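Local coordinates for inner kinetochore subunit cnp3 (Schizosaccharomyces pombe, PDB 6O2D), which helps build, as the fission-yeast CENP-C homologue, the inner-kinetochore platform on centromeric DNA for outer kinetochore assembly, here represented by its C-terminal cupin domain, at residues A57-E62 / A68-M73; G113-P118 / Y123-I128. All coordinates share one frame; numbering follows the deposited sequence.

Both contacts belong to the cupin domain's antiparallel beta sandwich and follow one another along the chain, their centres about 15 Å apart. Contact 1 (57-62 with 68-73) is a hairpin within the five-strand sheet, strand 55-62 lying at one margin within this chain. Contact 2 (113-118 with 123-128) starts from strand 113-117 at the other such margin and crosses to strand 122-127 of the facing four-strand sheet. The two meet where selenomethionine Met-73 CE packs 3.7 Å from Ile-125 CG2. Gly-113 to Phe-115 pair antiparallel with a strand of the second subunit, so the sheet runs on across the interface; strand 55-62 also packs against that chain, so fold and dimer interface share these strands.

Contact 1 of 2, residues A57-E62 / A68-M73; sequences ASLFKE and AGVVEM
A classic beta bulge places Leu-59 and Phe-60 together opposite Ala-68 in the antiparallel hairpin of strands 55-62 and 66-73. Ala-68 O accepts both backbone amides, Leu-59 N at 2.9 Å in the carbonyl plane and Phe-60 N at 3.1 Å with that donor tilted 30° from the plane. Ala-68 N answers to Phe-60 O at 2.9 Å. Leu-59 is the residue that makes the kink, its psi of -52° departing from extended values. Beyond the bulge the pairing is regular: Ala-57 and Val-70 bond reciprocally, N to O, at 3.0 Å each way. In this cupin sheet Ala-57, Phe-60, Ala-68 and Val-70 turn their side chains to the same face. There the Phe-60 ring meets Ala-68 CB at its edge, 4.3 Å from CD2, while Leu-59 CB lies over the centre of one ring face. Leu-59, with CG anti to its carbonyl carbon, reaches along the hairpin until CD1 touches Val-70 CG1 at 4.0 Å, the two branched chains crossing at a slant. Val-114 and Ile-116 of the second subunit pack on Leu-59 and Phe-60, respectively, at the dimer interface.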
loop_
_atom_site.group_PDB
_atom_site.type_symbol
_atom_site.label_atom_id
_atom_site.label_comp_id
_atom_site.label_asym_id
_atom_site.label_seq_id
_atom_site.Cartn_x
_atom_site.Cartn_y
_atom_site.Cartn_z
ATOM N N ALA B 57 1.218 -9.980 -10.135
ATOM C CA ALA B 57 -0.123 -10.467 -9.902
ATOM C C ALA B 57 -0.830 -9.402 -9.085
ATOM O O ALA B 57 -0.300 -8.933 -8.073
ATOM C CB ALA B 57 -0.107 -11.817 -9.177
ATOM N N SER B 58 -2.009 -9.011 -9.541
ATOM C CA SER B 58 -2.870 -8.131 -8.769
ATOM C C SER B 58 -3.611 -8.979 -7.739
ATOM O O SER B 58 -4.265 -9.964 -8.094
ATOM C CB SER B 58 -3.824 -7.371 -9.690
ATOM O OG SER B 58 -4.997 -8.112 -9.966
ATOM N N LEU B 59 -3.475 -8.621 -6.465
ATOM C CA LEU B 59 -4.006 -9.402 -5.352
ATOM C C LEU B 59 -5.299 -8.833 -4.784
ATOM O O LEU B 59 -6.277 -9.566 -4.619
ATOM C CB LEU B 59 -2.956 -9.486 -4.245
ATOM C CG LEU B 59 -1.720 -10.275 -4.661
ATOM C CD1 LEU B 59 -0.665 -10.121 -3.611
ATOM C CD2 LEU B 59 -2.056 -11.749 -4.872
ATOM N N PHE B 60 -5.303 -7.544 -4.449
ATOM C CA PHE B 60 -6.451 -6.865 -3.868
ATOM C C PHE B 60 -6.923 -5.813 -4.854
ATOM O O PHE B 60 -6.130 -4.976 -5.298
ATOM C CB PHE B 60 -6.087 -6.205 -2.540
ATOM C CG PHE B 60 -5.443 -7.132 -1.557
ATOM C CD1 PHE B 60 -6.111 -8.270 -1.120
ATOM C CD2 PHE B 60 -4.178 -6.861 -1.057
ATOM C CE1 PHE B 60 -5.530 -9.123 -0.204
ATOM C CE2 PHE B 60 -3.589 -7.713 -0.138
ATOM C CZ PHE B 60 -4.266 -8.851 0.285
ATOM N N LYS B 61 -8.210 -5.837 -5.180
ATOM C CA LYS B 61 -8.786 -4.874 -6.106
ATOM C C LYS B 61 -9.944 -4.160 -5.432
ATOM O O LYS B 61 -10.922 -4.800 -5.028
ATOM C CB LYS B 61 -9.269 -5.569 -7.377
ATOM C CG LYS B 61 -8.162 -6.189 -8.206
ATOM C CD LYS B 61 -8.701 -6.742 -9.516
ATOM C CE LYS B 61 -9.238 -8.155 -9.356
ATOM N NZ LYS B 61 -9.741 -8.687 -10.656
ATOM N N GLU B 62 -9.858 -2.834 -5.355
ATOM C CA GLU B 62 -10.995 -2.013 -4.963
ATOM C C GLU B 62 -11.240 -0.988 -6.070
ATOM O O GLU B 62 -10.947 0.199 -5.918
ATOM C CB GLU B 62 -10.758 -1.335 -3.618
ATOM C CG GLU B 62 -12.035 -0.816 -2.983
ATOM C CD GLU B 62 -12.959 -1.932 -2.552
ATOM O OE1 GLU B 62 -12.574 -2.701 -1.647
ATOM O OE2 GLU B 62 -14.062 -2.044 -3.126
ATOM N N ALA B 68 -3.775 -3.340 -5.383
ATOM C CA ALA B 68 -2.471 -3.716 -4.841
ATOM C C ALA B 68 -2.066 -5.108 -5.315
ATOM O O ALA B 68 -2.915 -5.966 -5.589
ATOM C CB ALA B 68 -2.465 -3.653 -3.311
ATOM N N GLY B 69 -0.758 -5.332 -5.381
ATOM C CA GLY B 69 -0.257 -6.602 -5.856
ATOM C C GLY B 69 1.215 -6.790 -5.565
ATOM O O GLY B 69 1.803 -6.077 -4.747
ATOM N N VAL B 70 1.804 -7.768 -6.257
ATOM C CA VAL B 70 3.209 -8.109 -6.093
ATOM C C VAL B 70 3.869 -8.169 -7.462
ATOM O O VAL B 70 3.283 -8.668 -8.431
ATOM C CB VAL B 70 3.391 -9.446 -5.329
ATOM C CG1 VAL B 70 2.532 -10.549 -5.933
ATOM C CG2 VAL B 70 4.864 -9.870 -5.284
ATOM N N VAL B 71 5.083 -7.622 -7.534
ATOM C CA VAL B 71 5.948 -7.679 -8.705
ATOM C C VAL B 71 7.280 -8.260 -8.251
ATOM O O VAL B 71 7.773 -7.915 -7.170
ATOM C CB VAL B 71 6.151 -6.283 -9.352
ATOM C CG1 VAL B 71 7.322 -6.285 -10.341
ATOM C CG2 VAL B 71 4.877 -5.797 -10.019
ATOM N N GLU B 72 7.847 -9.153 -9.078
ATOM C CA GLU B 72 9.194 -9.693 -8.911
ATOM C C GLU B 72 10.029 -9.367 -10.141
ATOM O O GLU B 72 9.515 -9.383 -11.260
ATOM C CB GLU B 72 9.223 -11.215 -8.732
ATOM C CG GLU B 72 10.632 -11.728 -8.529
ATOM C CD GLU B 72 10.713 -13.201 -8.508
ATOM O OE1 GLU B 72 9.872 -13.807 -7.813
ATOM O OE2 GLU B 72 11.588 -13.746 -9.211
HETATM N N MSE B 73 11.316 -9.101 -9.940
HETATM C CA MSE B 73 12.201 -8.821 -11.062
HETATM C C MSE B 73 13.427 -9.721 -11.020
HETATM O O MSE B 73 14.187 -9.712 -10.049
HETATM C CB MSE B 73 12.600 -7.356 -11.017
HETATM C CG MSE B 73 11.425 -6.500 -11.393
HETATM SE SE MSE B 73 11.877 -4.655 -11.614
HETATM C CE MSE B 73 12.067 -4.134 -9.752
#

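Contact 2 of 2, residues G113-P118 / Y123-I128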
loop_
_atom_site.group_PDB
_atom_site.type_symbol
_atom_site.label_atom_id
_atom_site.label_comp_id
_atom_site.label_asym_id
_atom_site.label_seq_id
_atom_site.Cartn_x
_atom_site.Cartn_y
_atom_site.Cartn_z
ATOM N N GLY B 113 12.771 -0.605 2.280
ATOM C CA GLY B 113 12.694 0.724 1.709
ATOM C C GLY B 113 11.372 0.842 0.971
ATOM O O GLY B 113 10.869 -0.137 0.423
ATOM N N VAL B 114 10.796 2.041 1.003
ATOM C CA VAL B 114 9.571 2.340 0.272
ATOM C C VAL B 114 9.744 3.660 -0.466
ATOM O O VAL B 114 10.410 4.578 0.025
ATOM C CB VAL B 114 8.334 2.392 1.195
ATOM C CG1 VAL B 114 8.064 1.025 1.796
ATOM C CG2 VAL B 114 8.521 3.432 2.288
ATOM N N PHE B 115 9.155 3.749 -1.652
ATOM C CA PHE B 115 9.120 5.005 -2.374
ATOM C C PHE B 115 7.766 5.137 -3.054
ATOM O O PHE B 115 7.065 4.147 -3.281
ATOM C CB PHE B 115 10.279 5.125 -3.378
ATOM C CG PHE B 115 10.130 4.268 -4.599
ATOM C CD1 PHE B 115 10.511 2.940 -4.579
ATOM C CD2 PHE B 115 9.637 4.797 -5.780
ATOM C CE1 PHE B 115 10.388 2.154 -5.708
ATOM C CE2 PHE B 115 9.514 4.016 -6.910
ATOM C CZ PHE B 115 9.893 2.696 -6.876
ATOM N N ILE B 116 7.387 6.384 -3.335
ATOM C CA ILE B 116 6.136 6.699 -4.005
ATOM C C ILE B 116 6.450 7.352 -5.335
ATOM O O ILE B 116 7.446 8.064 -5.483
ATOM C CB ILE B 116 5.234 7.641 -3.182
ATOM C CG1 ILE B 116 6.021 8.893 -2.769
ATOM C CG2 ILE B 116 4.642 6.909 -2.003
ATOM C CD1 ILE B 116 5.150 10.052 -2.351
ATOM N N VAL B 117 5.576 7.122 -6.303
ATOM C CA VAL B 117 5.602 7.897 -7.533
ATOM C C VAL B 117 4.317 8.710 -7.548
ATOM O O VAL B 117 3.251 8.161 -7.861
ATOM C CB VAL B 117 5.718 6.994 -8.770
ATOM C CG1 VAL B 117 5.879 7.835 -10.032
ATOM C CG2 VAL B 117 6.867 6.009 -8.605
ATOM N N PRO B 118 4.354 9.994 -7.191
ATOM C CA PRO B 118 3.121 10.789 -7.188
ATOM C C PRO B 118 2.508 10.845 -8.577
ATOM O O PRO B 118 3.167 10.586 -9.588
ATOM C CB PRO B 118 3.584 12.177 -6.731
ATOM C CG PRO B 118 4.888 11.947 -6.047
ATOM C CD PRO B 118 5.515 10.765 -6.721
ATOM N N TYR B 123 8.751 7.118 -13.724
ATOM C CA TYR B 123 9.558 6.237 -12.891
ATOM C C TYR B 123 10.101 5.085 -13.721
ATOM O O TYR B 123 9.514 4.693 -14.732
ATOM C CB TYR B 123 8.775 5.687 -11.690
ATOM C CG TYR B 123 7.897 4.492 -11.998
ATOM C CD1 TYR B 123 6.667 4.652 -12.624
ATOM C CD2 TYR B 123 8.290 3.205 -11.645
ATOM C CE1 TYR B 123 5.859 3.572 -12.903
ATOM C CE2 TYR B 123 7.484 2.112 -11.914
ATOM C CZ TYR B 123 6.270 2.302 -12.544
ATOM O OH TYR B 123 5.468 1.219 -12.821
ATOM N N SER B 124 11.244 4.557 -13.279
ATOM C CA SER B 124 11.850 3.359 -13.842
ATOM C C SER B 124 12.546 2.605 -12.716
ATOM O O SER B 124 12.907 3.189 -11.694
ATOM C CB SER B 124 12.843 3.708 -14.962
ATOM O OG SER B 124 14.046 4.234 -14.425
ATOM N N ILE B 125 12.699 1.291 -12.888
ATOM C CA ILE B 125 13.335 0.441 -11.879
ATOM C C ILE B 125 14.239 -0.572 -12.570
ATOM O O ILE B 125 13.873 -1.153 -13.597
ATOM C CB ILE B 125 12.328 -0.301 -10.976
ATOM C CG1 ILE B 125 11.052 0.511 -10.749
ATOM C CG2 ILE B 125 12.984 -0.594 -9.625
ATOM C CD1 ILE B 125 10.002 -0.237 -9.964
ATOM N N LYS B 126 15.406 -0.813 -11.983
ATOM C CA LYS B 126 16.368 -1.783 -12.496
ATOM C C LYS B 126 16.860 -2.675 -11.363
ATOM O O LYS B 126 17.099 -2.193 -10.253
ATOM C CB LYS B 126 17.562 -1.075 -13.155
ATOM C CG LYS B 126 17.701 -1.322 -14.643
ATOM C CD LYS B 126 18.163 -0.065 -15.349
ATOM C CE LYS B 126 18.344 -0.292 -16.841
ATOM N NZ LYS B 126 18.418 0.966 -17.617
ATOM N N ASN B 127 16.951 -3.979 -11.619
ATOM C CA ASN B 127 17.538 -4.907 -10.656
ATOM C C ASN B 127 19.063 -4.854 -10.750
ATOM O O ASN B 127 19.645 -5.253 -11.768
ATOM C CB ASN B 127 17.022 -6.325 -10.903
ATOM C CG ASN B 127 17.274 -7.261 -9.722
ATOM O OD1 ASN B 127 18.190 -7.042 -8.925
ATOM N ND2 ASN B 127 16.450 -8.296 -9.601
ATOM N N ILE B 128 19.709 -4.408 -9.671
ATOM C CA ILE B 128 21.158 -4.258 -9.621
ATOM C C ILE B 128 21.792 -5.343 -8.755
ATOM O O ILE B 128 22.976 -5.272 -8.425
ATOM C CB ILE B 128 21.565 -2.857 -9.137
ATOM C CG1 ILE B 128 21.172 -2.672 -7.668
ATOM C CG2 ILE B 128 20.917 -1.799 -10.017
ATOM C CD1 ILE B 128 21.670 -1.395 -7.039
#
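Val-117 turns CG1 anti to its backbone N (chi1 -175°) and CG2 anti to its carbonyl carbon, while Tyr-123 holds CG between its own N and carbonyl carbon (chi1 82°). With these settings both valine methyls press on the base of the tyrosine side chain from one side: CG2 lies 3.6 Å and CG1 4.0 Å from Tyr-123 CB, and CG2 approaches Tyr-123 CG at 3.9 Å. The two side chains cross at about a right angle. Cut back to an alanine here, Val-117 would lose both methyls, which would probably open a gap beside Tyr-123 CB and leave the phenol ring freer to turn. Further along, Ile-125 brings CD1 to the edges of two aromatic rings. Ile-125 CD1 meets Phe-115 CZ at 4.3 Å, near the plane of that ring. Ile-125 CD1 also comes 4.0 Å from Tyr-123 CE2, in the plane of the phenol. The isoleucine tip thereby links the two rings without covering a face of either. No hydrogen bond crosses between 113-118 and 123-128, because the strands belong to different sheets of the cupin beta sandwich and join through apolar side chains in its interior. Phe-91 and Phe-107 extend the aromatic packing: the Phe-115 ring meets that of Phe-91 with planes about 20° apart and that of Phe-107 edge-to-face. On one side strand 113-117 bonds to strand 88-95, whose Met-89 touches both Val-117 and Tyr-123; in the facing sheet strand 122-127 runs between strands 78-83 and 98-102.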